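Local coordinates for protein shikimate 5-dehydrogenase AroE (5-dehydroshikimate reductase) (Mycobacterium tuberculosis, PDB 4P4G) that probably catalyses the NADP-dependent interconversion of 3-dehydroshikimate and shikimate, a step toward chorismate, and binds shikimate, at residues Ile41-Gly44 with Val50-Gly53; Ala83-Ser88 with Gly161-Val166; Val134-Leu139 with Ala185-Ser190; Val147-Asp152 with Thr191-Val196; Pro208-Ala213 with Pro221-Val226. All coordinates share one frame; numbering follows the deposited sequence.

Interaction 1. Residues Ile41-Gly44 with Val50-Gly53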
# COMPACT_ATOMS: atom_id res chain seq x y z
N ILE A 41 -2.41 16.77 -2.62
CA ILE A 41 -2.69 17.26 -3.97
C ILE A 41 -3.67 16.33 -4.65
O ILE A 41 -3.39 15.14 -4.81
CB ILE A 41 -1.40 17.34 -4.82
CG1 ILE A 41 -0.38 18.27 -4.17
CG2 ILE A 41 -1.72 17.82 -6.25
CD1 ILE A 41 0.91 18.37 -4.95
N GLU A 42 -4.82 16.86 -5.02
CA GLU A 42 -5.84 16.08 -5.70
C GLU A 42 -5.37 15.86 -7.12
O GLU A 42 -5.13 16.82 -7.84
CB GLU A 42 -7.17 16.83 -5.69
CG GLU A 42 -8.29 16.12 -6.44
CD GLU A 42 -8.99 15.10 -5.59
OE1 GLU A 42 -8.61 14.95 -4.41
OE2 GLU A 42 -9.93 14.45 -6.10
N CYS A 43 -5.24 14.60 -7.53
CA CYS A 43 -4.57 14.26 -8.78
C CYS A 43 -4.96 12.86 -9.24
O CYS A 43 -4.71 11.89 -8.53
CB CYS A 43 -3.06 14.29 -8.54
SG CYS A 43 -2.08 14.02 -10.02
N GLY A 44 -5.56 12.77 -10.43
CA GLY A 44 -5.88 11.48 -11.02
C GLY A 44 -4.71 10.89 -11.79
O GLY A 44 -3.63 11.48 -11.84
N VAL A 50 1.59 15.85 -15.64
CA VAL A 50 1.57 17.31 -15.73
C VAL A 50 1.73 17.96 -14.35
O VAL A 50 2.41 18.98 -14.19
CB VAL A 50 0.31 17.82 -16.46
CG1 VAL A 50 0.21 19.33 -16.33
CG2 VAL A 50 0.37 17.43 -17.93
N VAL A 51 1.11 17.36 -13.34
CA VAL A 51 1.29 17.84 -11.97
C VAL A 51 2.75 17.73 -11.52
O VAL A 51 3.38 18.72 -11.12
CB VAL A 51 0.36 17.10 -10.99
CG1 VAL A 51 0.73 17.43 -9.56
CG2 VAL A 51 -1.11 17.45 -11.29
N VAL A 52 3.31 16.53 -11.60
CA VAL A 52 4.69 16.32 -11.16
C VAL A 52 5.69 17.08 -12.04
O VAL A 52 6.68 17.63 -11.55
CB VAL A 52 5.07 14.83 -11.08
CG1 VAL A 52 6.48 14.68 -10.53
CG2 VAL A 52 4.10 14.08 -10.20
N GLY A 53 5.42 17.12 -13.35
CA GLY A 53 6.29 17.81 -14.29
C GLY A 53 6.32 19.31 -14.06
O GLY A 53 7.19 20.01 -14.57

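Interaction 2. Residues Ala83-Ser88 with Gly161-Val166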
# COMPACT_ATOMS: atom_id res chain seq x y z
N ALA A 83 10.40 -1.54 -7.32
CA ALA A 83 9.35 -0.94 -8.15
C ALA A 83 9.24 -1.70 -9.47
O ALA A 83 8.13 -1.99 -9.94
CB ALA A 83 9.62 0.54 -8.40
N ASP A 84 10.38 -2.02 -10.07
CA ASP A 84 10.40 -2.77 -11.32
C ASP A 84 9.79 -4.16 -11.16
O ASP A 84 9.21 -4.69 -12.09
CB ASP A 84 11.82 -2.88 -11.88
CG ASP A 84 12.14 -1.78 -12.84
OD1 ASP A 84 11.20 -1.11 -13.31
OD2 ASP A 84 13.34 -1.58 -13.15
N LEU A 85 9.93 -4.73 -9.96
CA LEU A 85 9.39 -6.05 -9.68
C LEU A 85 7.87 -6.01 -9.48
O LEU A 85 7.14 -6.83 -10.06
CB LEU A 85 10.07 -6.64 -8.44
CG LEU A 85 9.63 -8.03 -7.98
CD1 LEU A 85 10.16 -9.11 -8.91
CD2 LEU A 85 10.08 -8.27 -6.53
N VAL A 86 7.42 -5.07 -8.65
CA VAL A 86 6.01 -4.91 -8.32
C VAL A 86 5.20 -4.44 -9.52
O VAL A 86 4.11 -4.96 -9.78
CB VAL A 86 5.82 -3.90 -7.16
CG1 VAL A 86 4.36 -3.58 -6.96
CG2 VAL A 86 6.40 -4.48 -5.89
N GLY A 87 5.72 -3.47 -10.26
CA GLY A 87 4.98 -2.96 -11.40
C GLY A 87 4.11 -1.77 -11.09
O GLY A 87 3.29 -1.35 -11.92
N SER A 88 4.29 -1.20 -9.90
CA SER A 88 3.63 0.05 -9.56
C SER A 88 4.52 0.77 -8.56
O SER A 88 5.45 0.17 -7.99
CB SER A 88 2.23 -0.19 -8.97
OG SER A 88 2.32 -0.81 -7.71
N GLY A 161 3.53 -13.49 -8.60
CA GLY A 161 3.67 -14.43 -7.50
C GLY A 161 4.57 -15.61 -7.86
O GLY A 161 5.47 -15.97 -7.10
N THR A 162 4.33 -16.19 -9.03
CA THR A 162 5.11 -17.33 -9.48
C THR A 162 6.58 -16.97 -9.66
O THR A 162 7.46 -17.74 -9.28
CB THR A 162 4.54 -17.92 -10.79
OG1 THR A 162 3.12 -18.11 -10.65
CG2 THR A 162 5.18 -19.26 -11.09
N ARG A 163 6.85 -15.78 -10.20
CA ARG A 163 8.22 -15.33 -10.40
C ARG A 163 9.00 -15.03 -9.11
O ARG A 163 10.23 -15.08 -9.10
CB ARG A 163 8.26 -14.11 -11.33
CG ARG A 163 8.08 -14.48 -12.80
CD ARG A 163 8.30 -13.28 -13.71
NE ARG A 163 7.13 -12.41 -13.78
CZ ARG A 163 7.02 -11.25 -13.15
NH1 ARG A 163 8.03 -10.80 -12.41
NH2 ARG A 163 5.91 -10.53 -13.26
N VAL A 164 8.29 -14.72 -8.02
CA VAL A 164 8.96 -14.53 -6.73
C VAL A 164 8.93 -15.80 -5.88
O VAL A 164 9.16 -15.76 -4.67
CB VAL A 164 8.40 -13.31 -5.93
CG1 VAL A 164 8.64 -12.03 -6.71
CG2 VAL A 164 6.92 -13.48 -5.60
N GLY A 165 8.65 -16.92 -6.53
CA GLY A 165 8.80 -18.23 -5.92
C GLY A 165 7.61 -18.73 -5.11
O GLY A 165 7.74 -19.67 -4.34
N VAL A 166 6.45 -18.11 -5.29
CA VAL A 166 5.27 -18.49 -4.52
C VAL A 166 4.21 -19.10 -5.43
O VAL A 166 3.89 -18.53 -6.48
CB VAL A 166 4.68 -17.28 -3.78
CG1 VAL A 166 3.39 -17.66 -3.08
CG2 VAL A 166 5.67 -16.74 -2.77

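Interaction 3. Residues Val134-Leu139 with Ala185-Ser190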
# COMPACT_ATOMS: atom_id res chain seq x y z
N VAL A 134 4.19 -9.28 -3.26
CA VAL A 134 5.62 -9.29 -2.99
C VAL A 134 5.93 -9.22 -1.49
O VAL A 134 6.82 -9.91 -1.00
CB VAL A 134 6.34 -8.17 -3.77
CG1 VAL A 134 7.80 -8.04 -3.34
CG2 VAL A 134 6.24 -8.44 -5.26
N GLY A 135 5.19 -8.39 -0.75
CA GLY A 135 5.35 -8.31 0.69
C GLY A 135 5.06 -9.63 1.38
O GLY A 135 5.81 -10.05 2.27
N LEU A 136 4.00 -10.32 0.96
CA LEU A 136 3.72 -11.65 1.49
C LEU A 136 4.82 -12.64 1.15
O LEU A 136 5.24 -13.42 2.00
CB LEU A 136 2.36 -12.17 1.01
CG LEU A 136 1.14 -11.48 1.61
CD1 LEU A 136 -0.08 -11.82 0.77
CD2 LEU A 136 0.94 -11.91 3.06
N ALA A 137 5.31 -12.60 -0.10
CA ALA A 137 6.43 -13.45 -0.50
C ALA A 137 7.67 -13.20 0.37
O ALA A 137 8.37 -14.14 0.75
CB ALA A 137 6.75 -13.27 -1.98
N GLU A 138 7.95 -11.93 0.66
CA GLU A 138 9.10 -11.57 1.50
C GLU A 138 8.97 -12.18 2.90
O GLU A 138 9.96 -12.61 3.50
CB GLU A 138 9.24 -10.05 1.60
CG GLU A 138 10.36 -9.58 2.52
CD GLU A 138 11.70 -9.46 1.81
OE1 GLU A 138 11.72 -9.50 0.56
OE2 GLU A 138 12.73 -9.32 2.50
N LEU A 139 7.74 -12.21 3.41
CA LEU A 139 7.48 -12.78 4.74
C LEU A 139 7.62 -14.30 4.76
O LEU A 139 7.83 -14.90 5.82
CB LEU A 139 6.08 -12.40 5.22
CG LEU A 139 5.87 -10.93 5.60
CD1 LEU A 139 4.42 -10.65 5.90
CD2 LEU A 139 6.76 -10.57 6.78
N ALA A 185 -6.78 -20.39 4.06
CA ALA A 185 -5.87 -19.27 4.26
C ALA A 185 -5.72 -18.85 5.72
O ALA A 185 -6.64 -18.99 6.53
CB ALA A 185 -6.30 -18.09 3.41
N GLU A 186 -4.54 -18.32 6.05
CA GLU A 186 -4.25 -17.87 7.41
C GLU A 186 -4.17 -16.36 7.51
O GLU A 186 -4.25 -15.80 8.60
CB GLU A 186 -2.96 -18.53 7.90
CG GLU A 186 -3.02 -20.05 7.80
CD GLU A 186 -1.65 -20.69 7.63
OE1 GLU A 186 -1.44 -21.37 6.60
OE2 GLU A 186 -0.80 -20.51 8.53
N VAL A 187 -4.02 -15.70 6.36
CA VAL A 187 -3.94 -14.25 6.33
C VAL A 187 -4.62 -13.72 5.08
O VAL A 187 -4.54 -14.34 4.02
CB VAL A 187 -2.47 -13.75 6.44
CG1 VAL A 187 -1.63 -14.29 5.31
CG2 VAL A 187 -2.40 -12.24 6.48
N LEU A 188 -5.31 -12.60 5.23
CA LEU A 188 -5.98 -11.93 4.13
C LEU A 188 -5.49 -10.49 4.05
O LEU A 188 -5.54 -9.75 5.04
CB LEU A 188 -7.49 -11.97 4.38
CG LEU A 188 -8.44 -11.14 3.53
CD1 LEU A 188 -8.32 -11.60 2.10
CD2 LEU A 188 -9.88 -11.30 4.03
N VAL A 189 -4.99 -10.08 2.88
CA VAL A 189 -4.67 -8.67 2.67
C VAL A 189 -5.68 -8.10 1.69
O VAL A 189 -5.77 -8.54 0.54
CB VAL A 189 -3.26 -8.46 2.13
CG1 VAL A 189 -2.99 -6.97 1.96
CG2 VAL A 189 -2.22 -9.11 3.07
N SER A 190 -6.46 -7.11 2.14
CA SER A 190 -7.51 -6.55 1.28
C SER A 190 -7.12 -5.21 0.69
O SER A 190 -6.82 -4.26 1.42
CB SER A 190 -8.82 -6.39 2.06
OG SER A 190 -9.81 -5.83 1.21

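Interaction 4. Residues Val147-Asp152 with Thr191-Val196. With SO4 (sulfate ion), chain J.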
# COMPACT_ATOMS: atom_id res chain seq x y z
N VAL A 147 -7.89 -12.89 -5.36
CA VAL A 147 -9.32 -12.79 -5.60
C VAL A 147 -9.59 -11.39 -6.12
O VAL A 147 -9.35 -10.42 -5.43
CB VAL A 147 -10.14 -12.99 -4.31
CG1 VAL A 147 -11.64 -13.03 -4.63
CG2 VAL A 147 -9.73 -14.26 -3.59
N ALA A 148 -10.09 -11.27 -7.34
CA ALA A 148 -10.36 -9.95 -7.89
C ALA A 148 -11.50 -9.99 -8.87
O ALA A 148 -11.88 -11.07 -9.34
CB ALA A 148 -9.11 -9.38 -8.55
N ARG A 149 -12.03 -8.82 -9.19
CA ARG A 149 -13.10 -8.71 -10.17
C ARG A 149 -12.53 -8.76 -11.58
O ARG A 149 -13.19 -9.20 -12.52
CB ARG A 149 -13.89 -7.41 -9.97
CG ARG A 149 -14.63 -7.33 -8.63
CD ARG A 149 -15.31 -5.98 -8.46
NE ARG A 149 -14.35 -4.95 -8.07
CZ ARG A 149 -14.65 -3.66 -7.98
NH1 ARG A 149 -15.88 -3.24 -8.27
NH2 ARG A 149 -13.72 -2.78 -7.61
N ASN A 150 -11.30 -8.28 -11.74
CA ASN A 150 -10.67 -8.23 -13.05
C ASN A 150 -9.76 -9.43 -13.28
O ASN A 150 -8.62 -9.44 -12.83
CB ASN A 150 -9.89 -6.92 -13.20
CG ASN A 150 -9.39 -6.68 -14.61
OD1 ASN A 150 -8.98 -7.60 -15.31
ND2 ASN A 150 -9.43 -5.42 -15.04
N SER A 151 -10.26 -10.43 -14.00
CA SER A 151 -9.51 -11.68 -14.16
C SER A 151 -8.24 -11.55 -14.99
O SER A 151 -7.29 -12.31 -14.79
CB SER A 151 -10.42 -12.78 -14.72
OG SER A 151 -10.86 -12.46 -16.02
N ASP A 152 -8.21 -10.61 -15.93
CA ASP A 152 -7.00 -10.40 -16.74
C ASP A 152 -5.87 -9.82 -15.90
O ASP A 152 -4.71 -10.22 -16.02
CB ASP A 152 -7.30 -9.50 -17.93
CG ASP A 152 -8.28 -10.13 -18.91
OD1 ASP A 152 -8.26 -11.37 -19.07
OD2 ASP A 152 -9.06 -9.37 -19.52
N THR A 191 -7.14 -5.13 -0.64
CA THR A 191 -6.83 -3.86 -1.31
C THR A 191 -8.01 -3.29 -2.10
O THR A 191 -7.84 -2.34 -2.87
CB THR A 191 -5.57 -3.98 -2.22
OG1 THR A 191 -5.88 -4.75 -3.39
CG2 THR A 191 -4.42 -4.65 -1.48
N ILE A 192 -9.20 -3.86 -1.90
CA ILE A 192 -10.41 -3.42 -2.61
C ILE A 192 -11.18 -2.38 -1.80
O ILE A 192 -10.94 -2.23 -0.59
CB ILE A 192 -11.34 -4.61 -2.96
CG1 ILE A 192 -11.76 -5.38 -1.71
CG2 ILE A 192 -10.67 -5.52 -3.96
CD1 ILE A 192 -12.75 -6.52 -2.02
N PRO A 193 -12.10 -1.63 -2.45
CA PRO A 193 -12.88 -0.64 -1.70
C PRO A 193 -13.71 -1.30 -0.61
O PRO A 193 -14.11 -2.45 -0.77
CB PRO A 193 -13.81 -0.04 -2.75
CG PRO A 193 -13.05 -0.19 -4.04
CD PRO A 193 -12.31 -1.50 -3.91
N ALA A 194 -13.95 -0.59 0.48
CA ALA A 194 -14.70 -1.16 1.60
C ALA A 194 -16.12 -1.51 1.17
O ALA A 194 -16.71 -2.48 1.66
CB ALA A 194 -14.71 -0.18 2.79
N GLU A 195 -16.66 -0.74 0.23
CA GLU A 195 -18.01 -0.94 -0.28
C GLU A 195 -18.16 -2.23 -1.10
O GLU A 195 -19.26 -2.76 -1.24
CB GLU A 195 -18.43 0.27 -1.12
CG GLU A 195 -18.50 1.58 -0.34
CD GLU A 195 -17.17 2.31 -0.24
OE1 GLU A 195 -16.11 1.71 -0.50
OE2 GLU A 195 -17.19 3.51 0.12
N VAL A 196 -17.05 -2.69 -1.69
CA VAL A 196 -17.04 -3.94 -2.45
C VAL A 196 -16.83 -5.11 -1.50
O VAL A 196 -17.53 -6.11 -1.58
CB VAL A 196 -15.94 -3.94 -3.53
CG1 VAL A 196 -15.89 -5.29 -4.26
CG2 VAL A 196 -16.16 -2.81 -4.53
S SO4 J . -10.57 -5.50 -8.56
O1 SO4 J . -11.27 -6.35 -7.59
O2 SO4 J . -10.06 -6.30 -9.68
O3 SO4 J . -11.51 -4.51 -9.09
O4 SO4 J . -9.47 -4.76 -7.93

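Interaction 5. Residues Pro208-Ala213 with Pro221-Val226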
# COMPACT_ATOMS: atom_id res chain seq x y z
N PRO A 208 -8.14 -15.85 9.82
CA PRO A 208 -7.50 -15.64 11.13
C PRO A 208 -6.87 -14.26 11.31
O PRO A 208 -6.83 -13.75 12.44
CB PRO A 208 -6.41 -16.73 11.16
CG PRO A 208 -6.91 -17.79 10.22
CD PRO A 208 -7.59 -17.03 9.12
N VAL A 209 -6.34 -13.69 10.23
CA VAL A 209 -5.68 -12.38 10.28
C VAL A 209 -6.09 -11.57 9.05
O VAL A 209 -6.07 -12.09 7.93
CB VAL A 209 -4.14 -12.51 10.25
CG1 VAL A 209 -3.47 -11.13 10.35
CG2 VAL A 209 -3.64 -13.41 11.36
N LEU A 210 -6.47 -10.31 9.27
CA LEU A 210 -6.84 -9.40 8.20
C LEU A 210 -5.96 -8.17 8.24
O LEU A 210 -5.87 -7.50 9.28
CB LEU A 210 -8.29 -8.93 8.37
CG LEU A 210 -8.67 -7.65 7.61
CD1 LEU A 210 -8.71 -7.88 6.09
CD2 LEU A 210 -10.02 -7.09 8.10
N LEU A 211 -5.32 -7.86 7.12
CA LEU A 211 -4.71 -6.55 6.96
C LEU A 211 -5.56 -5.80 5.96
O LEU A 211 -5.69 -6.23 4.82
CB LEU A 211 -3.26 -6.69 6.45
CG LEU A 211 -2.56 -5.39 6.05
CD1 LEU A 211 -2.50 -4.39 7.22
CD2 LEU A 211 -1.16 -5.68 5.53
N ASP A 212 -6.18 -4.70 6.38
CA ASP A 212 -7.01 -3.93 5.45
C ASP A 212 -6.26 -2.67 5.06
O ASP A 212 -5.81 -1.93 5.92
CB ASP A 212 -8.36 -3.57 6.11
CG ASP A 212 -9.44 -3.21 5.09
OD1 ASP A 212 -9.09 -2.71 4.00
OD2 ASP A 212 -10.65 -3.42 5.39
N ALA A 213 -6.09 -2.44 3.76
CA ALA A 213 -5.39 -1.24 3.31
C ALA A 213 -6.15 0.04 3.61
O ALA A 213 -5.56 1.13 3.70
CB ALA A 213 -5.07 -1.34 1.82
N PRO A 221 -16.67 -2.57 6.95
CA PRO A 221 -17.54 -3.72 7.20
C PRO A 221 -16.77 -5.03 7.30
O PRO A 221 -17.08 -5.87 8.16
CB PRO A 221 -18.48 -3.72 5.99
CG PRO A 221 -18.61 -2.26 5.66
CD PRO A 221 -17.22 -1.69 5.89
N LEU A 222 -15.76 -5.19 6.44
CA LEU A 222 -14.91 -6.38 6.47
C LEU A 222 -14.18 -6.51 7.80
O LEU A 222 -14.14 -7.59 8.39
CB LEU A 222 -13.89 -6.32 5.33
CG LEU A 222 -12.97 -7.54 5.27
CD1 LEU A 222 -13.79 -8.82 5.17
CD2 LEU A 222 -11.98 -7.42 4.12
N ALA A 223 -13.60 -5.41 8.28
CA ALA A 223 -12.90 -5.41 9.56
C ALA A 223 -13.84 -5.73 10.72
O ALA A 223 -13.48 -6.46 11.64
CB ALA A 223 -12.20 -4.08 9.79
N ALA A 224 -15.07 -5.20 10.68
CA ALA A 224 -16.04 -5.50 11.73
C ALA A 224 -16.40 -6.98 11.75
O ALA A 224 -16.59 -7.57 12.82
CB ALA A 224 -17.30 -4.66 11.57
N ALA A 225 -16.50 -7.58 10.57
CA ALA A 225 -16.86 -8.99 10.43
C ALA A 225 -15.77 -9.91 10.97
O ALA A 225 -16.04 -10.83 11.74
CB ALA A 225 -17.15 -9.30 8.96
N VAL A 226 -14.54 -9.69 10.52
CA VAL A 226 -13.39 -10.46 11.00
C VAL A 226 -13.22 -10.31 12.51
O VAL A 226 -13.05 -11.30 13.22
CB VAL A 226 -12.09 -10.04 10.27
CG1 VAL A 226 -10.87 -10.70 10.89
CG2 VAL A 226 -12.18 -10.37 8.79

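Interaction 1. Residues Ile41-Gly44 with Val50-Gly53
Val51 sends its two methyl groups to different partners, one to Ile41 and one to Cys43. This is strand-on-helix packing in the alpha/beta substrate-binding domain of shikimate dehydrogenases: strand 37-42 ends, the chain turns, and helix 48-53 folds back beside the strand it has just left. Ile41 and Cys43 are two residues apart in extended chain and both direct their CB atoms toward the helix, whereas the intervening Glu42 faces away and bonds through OE2 to Ser13.

The side-chain torsions decide which methyl goes where. In Val51, chi1 of 170° puts CG1 anti to the backbone N, and this branch reaches CG2 of Ile41 at 4.1 Å. The two side chains slide past one another in opposite directions, so the encounter is a lateral one between beta branches. The other valine methyl, CG2, stands beside the backbone N and turns to the cysteine. Cys43 holds its sulfur extended, anti to its own nitrogen (chi1 -175°), which brings SG to the valine. Leu11 of the adjacent strand 7-12 touches all three side chains and backs the contact from within the sheet. The sulfur behaves here as an apolar atom, with Cys43 SG lying 3.8 Å from Val51 CG2 and 4.0 Å from Val51 CB.

Interaction 2. Residues Ala83-Ser88 with Gly161-Val166
The flat guanidinium of Arg163 meets Leu85 at its edge: CD1 of the leucine lies near the plane of the group, 4.4 Å from NH1, and neither face is used across this contact. The arginine belongs to the last turn of helix 151-163, which a Schellman motif closes. Val166 N bonds to Gly161 O and Gly165 N to Thr162 O, with Gly165 at positive phi as the C-prime residue. Opposite stands the end of helix 81-86, where Gly87, also at positive phi, breaks the helix. Two helix C-termini are thus brought together, one from the substrate-binding domain and one from the Rossmann-type domain.

The polar end of Arg163 is engaged one helical turn back, where a salt bridge with Asp159 ties NE. The chain bends at chi3 (-80°), and NH1 is the guanidinium atom nearest Leu85. The contact is shallow and lies largely at the protein surface, joined by no hydrogen bond.

Val164 forms its inner part. Leu85 extends with CG anti to the backbone N (chi1 179°), so that its terminal fork arrives across the valine, the two side chains meeting at a slant. Both prongs share a single target: Leu85 CD1 and Leu85 CD2 each lie 4.0 Å from Val164 CG1.

Interaction 3. Residues Val134-Leu139 with Ala185-Ser190
Leu136 alone carries the helix side of this contact, setting one methyl against Val189 and the other against Val187. Its helix, 129-139, lies over one face of the parallel sheet of the Rossmann-type domain, and strand 187-190 is among the strands beneath. The two valines are two residues apart on the strand and so point the same way, toward the helix.

The two touches are about equally close but differ in approach. With Val189 the side chains come tip to tip, Leu136 CD1 lying 4.1 Å from Val189 CG2. With Val187 the meeting is more glancing, because the side chains slide past each other in opposite directions and Leu136 CD2 comes to 4.2 Å from Val187 CG1. That methyl sits between the backbone N and the carbonyl carbon of its own residue (chi1 59°), a less roomy rotamer that nevertheless directs it at the leucine. Further layers close round this buried part: Val122 of strand 119-123 touches Leu136, and Leu113 of helix 105-113 packs on both Leu136 and Val187.

The margins are another matter. On the helix, Glu138 is exposed; on the other segment Glu186, just before the strand, is exposed too, although its OE1 is bonded to the backbone N of His119. Leu139, only partly exposed, turns to Leu113 instead of the strand.

None of the three touching side chains carries a polar atom, and no hydrogen bond spans the contact. Shape and exclusion of water hold helix to sheet, while directional bonding is left to the strands themselves.

Interaction 4. Residues Val147-Asp152 with Thr191-Val196
Arg149 and Val196 face each other from two chain segments that both leave the same parallel sheet and turn into helices, one through the N-cap residue Asn150 after strand 143-148, the other through the N-cap residue Pro193 after strand 187-190. Val196 N bonds to Pro193 O in the first turn of the second helix, and Asn150 OD1 caps Lys153 N in the first.

The guanidinium of Arg149 has Val196 CG2 over one face, 3.6 Å above its plane and displaced toward the rim; the nearest arginine atom, NH1, is 3.8 Å from that methyl. The side chains run at an angle to one another, and Pro193 CD approaches NH2 at 4.2 Å from an oblique direction. A kink at chi3 (-78°) folds the arginine back, bringing NE to a bound sulfate ion, probably from the crystallisation liquor.

Backbone amides make the shorter, firmer bonds to that anion. Arg149 N reaches sulfate O1 at 3.0 Å and 169°, and Asn150 N reaches sulfate O2 at 3.1 Å. Arg149 NE points as straight at O1, which lies in plane at the guanidinium edge, but that bond is long and weak; its bond to O3 is weak because bent. Ser125 OG supplies a further hydrogen bond. Ile192 CG2 borders the anion at 3.8 Å from O1.

Backbone amides and an arginine just after the second strand of a Rossmann-type fold, with a serine from the loop after the first, gathered round a tetrahedral anion, are consistent with the site where NADP-dependent relatives hold the 2'-phosphate of the cofactor's adenosine.

Interaction 5. Residues Pro208-Ala213 with Pro221-Val226
Leu210 meets Leu222, Ala223 and Val226 of the helix that runs back along its strand. Strand 209-212 and helix segment 221-226 are nearly antiparallel, their directions 163° apart with axes 9.5 Å from each other at closest approach. Over that separation one leucine from the strand can touch all three residues of the helix.

The two leucines cross obliquely, and the branch that meets is CD1 of Leu210 with CD2 of Leu222, 3.8 Å apart. Leu210 is extended, with CG anti to the backbone N (chi1 161°), which delivers its second methyl deep against the helix. There Leu210 CD2 comes within 3.6 Å of the backbone atom Ala223 CA. The approach is probably helped by the small side chain of Ala223, its CB standing at 4.1 Å from the same CD2. Val226, one turn further on, receives the base of the leucine: its CG1 is 4.0 Å from Leu210 CB, while its CG2 lies 4.0 Å from Leu210 CD2.

At the other end of the strand, the carboxylate of Asp212 skirts the helix start, OD2 coming to 4.3 Å from Leu222 CB. Its polar bonds lie elsewhere, OD2 with Thr220 OG1 and OD1 with the backbone N of Ile214, so the buried carboxylate has partners at both oxygens.

Together these elements open a beta-alpha-beta unit completed by strand 232-234, whose Val233 touches Ala223 and Val226. On the sheet's other face, Leu211 packs on Leu113 of helix 105-113 and Met239 of helix 236-252.

Overall arrangement
From the N terminus, interaction 1 closes a short loop within the substrate-binding domain and stands apart, its centre about 25 to 32 Å from the centres of the others. Interaction 2 then spans a long stretch, linking that domain to the Rossmann-type one. Before it closes, interactions 3 and 4 have opened, so the segments of these three alternate and cross pairwise. Interaction 2 touches interaction 3 through helix 129-139, shares helix 151-163 with interaction 4, and all of interactions 3, 4 and 5 reach one parallel sheet. Interaction 5 follows last as another short loop; its strand pairs with strand 187-190 of interaction 3, and Pro221 meets Ala194 of interaction 4.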